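Local coordinates for diacylglycerol lipase (Aspergillus oryzae, PDB 5XK2), which probably hydrolyses the ester bonds of mono- and diacylglycerols, as a class 3 lipase of the alpha/beta-hydrolase superfamily, at residues A[222-227]-A[241-246]. Residues are numbered along the deposited sequence; the frame is centred on the assembly and turned at random.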
# COMPACT_ATOMS: atom_id res chain seq x y z
N SER A 222 10.56 24.16 -1.44
CA SER A 222 9.57 25.19 -1.71
C SER A 222 9.77 25.74 -3.13
O SER A 222 10.88 25.73 -3.65
CB SER A 222 9.72 26.31 -0.65
OG SER A 222 8.99 27.47 -1.01
N PRO A 223 8.69 26.20 -3.79
CA PRO A 223 7.32 26.25 -3.28
C PRO A 223 6.53 24.97 -3.50
O PRO A 223 7.00 24.03 -4.16
CB PRO A 223 6.68 27.38 -4.10
CG PRO A 223 7.39 27.28 -5.43
CD PRO A 223 8.82 26.88 -5.09
N GLU A 224 5.32 24.96 -2.98
CA GLU A 224 4.36 23.88 -3.19
C GLU A 224 3.36 24.33 -4.24
O GLU A 224 2.77 25.41 -4.09
CB GLU A 224 3.64 23.53 -1.88
CG GLU A 224 2.46 22.54 -2.03
CD GLU A 224 1.69 22.34 -0.71
OE1 GLU A 224 2.12 22.87 0.34
OE2 GLU A 224 0.65 21.67 -0.72
N TYR A 225 3.14 23.51 -5.27
CA TYR A 225 2.05 23.78 -6.20
C TYR A 225 0.93 22.88 -5.77
O TYR A 225 0.91 21.69 -6.07
CB TYR A 225 2.49 23.51 -7.66
CG TYR A 225 3.48 24.54 -8.15
CD1 TYR A 225 4.84 24.45 -7.84
CD2 TYR A 225 3.04 25.63 -8.89
CE1 TYR A 225 5.73 25.40 -8.27
CE2 TYR A 225 3.94 26.60 -9.32
CZ TYR A 225 5.28 26.47 -9.01
OH TYR A 225 6.19 27.44 -9.43
N TYR A 226 -0.05 23.49 -5.09
CA TYR A 226 -1.12 22.75 -4.42
C TYR A 226 -2.33 22.70 -5.33
O TYR A 226 -2.95 23.72 -5.62
CB TYR A 226 -1.44 23.46 -3.10
CG TYR A 226 -2.58 22.91 -2.27
CD1 TYR A 226 -2.72 21.54 -2.04
CD2 TYR A 226 -3.48 23.79 -1.68
CE1 TYR A 226 -3.76 21.06 -1.24
CE2 TYR A 226 -4.50 23.33 -0.88
CZ TYR A 226 -4.64 21.97 -0.67
OH TYR A 226 -5.68 21.55 0.14
N ILE A 227 -2.63 21.49 -5.80
CA ILE A 227 -3.74 21.29 -6.74
C ILE A 227 -4.99 20.93 -5.96
O ILE A 227 -4.98 20.00 -5.17
CB ILE A 227 -3.46 20.14 -7.73
CG1 ILE A 227 -2.13 20.35 -8.46
CG2 ILE A 227 -4.64 19.98 -8.71
CD1 ILE A 227 -1.62 19.04 -9.07
N THR A 241 -2.51 26.49 -6.50
CA THR A 241 -2.10 27.57 -5.60
C THR A 241 -0.64 27.42 -5.23
O THR A 241 -0.23 26.33 -4.83
CB THR A 241 -2.97 27.55 -4.34
OG1 THR A 241 -4.35 27.72 -4.72
CG2 THR A 241 -2.57 28.65 -3.40
N VAL A 242 0.14 28.49 -5.38
CA VAL A 242 1.58 28.42 -5.10
C VAL A 242 1.84 28.89 -3.68
O VAL A 242 1.48 30.02 -3.31
CB VAL A 242 2.40 29.29 -6.10
CG1 VAL A 242 3.87 29.00 -5.96
CG2 VAL A 242 1.96 28.98 -7.53
N LEU A 243 2.43 28.01 -2.86
CA LEU A 243 2.63 28.31 -1.45
C LEU A 243 4.10 28.16 -1.11
O LEU A 243 4.64 27.06 -1.21
CB LEU A 243 1.81 27.37 -0.57
CG LEU A 243 0.31 27.42 -0.84
CD1 LEU A 243 -0.40 26.24 -0.18
CD2 LEU A 243 -0.25 28.75 -0.30
N ASP A 244 4.76 29.24 -0.69
CA ASP A 244 6.18 29.03 -0.39
C ASP A 244 6.40 28.83 1.11
O ASP A 244 5.45 28.88 1.90
CB ASP A 244 7.06 30.15 -0.97
CG ASP A 244 6.76 31.52 -0.43
OD1 ASP A 244 5.82 31.69 0.36
OD2 ASP A 244 7.50 32.45 -0.84
N GLY A 245 7.65 28.57 1.50
CA GLY A 245 7.99 28.16 2.87
C GLY A 245 8.37 26.69 2.96
O GLY A 245 7.94 25.89 2.14
N TYR A 246 9.18 26.33 3.95
CA TYR A 246 9.68 24.94 4.06
C TYR A 246 8.68 24.02 4.77
O TYR A 246 8.67 22.79 4.59
CB TYR A 246 11.04 24.97 4.74
CG TYR A 246 11.97 25.82 3.89
CD1 TYR A 246 12.40 25.34 2.67
CD2 TYR A 246 12.34 27.11 4.28
CE1 TYR A 246 13.20 26.09 1.85
CE2 TYR A 246 13.18 27.88 3.45
CZ TYR A 246 13.60 27.34 2.23
OH TYR A 246 14.42 27.99 1.34
O HOH W 1 -5.24 25.24 -5.11
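L243 and S222 bury the most surface where 241-246, on the outermost strand at this end of the central sheet, runs antiparallel to 222-227. Backbone bonds tie E224 to L243 in both directions, E224 N to L243 O at 2.8 Å and L243 N to E224 O at 2.9 Å, and a second reciprocal pair joins Y226 and T241. On the face bearing E224 and Y226, L243 CD1, anti to CA (chi2 166°), rests 4.2 Å from Y226 CB, oblique to the phenol ring. The E224 carboxylate turns to T202 and N252 through OE2. On the other face V242 lies alongside P223 and Y225: its CG1 is 3.7 Å from P223 CB and stands over one face of the Y225 ring toward the rim, while CG2 is 3.6 Å from Y225 CE2. Beyond the strands, S222 OG, anti to the backbone N (chi1 167°), accepts a weak, bent bond from G245 N at 3.1 Å. At the far end a water bridges Y226 O and T241 OG1. Main-chain bonding thus fixes the edge strand's register, whereas side chains add apolar contacts, one weak direct bond at S222 OG and a water-mediated link from T241 OG1.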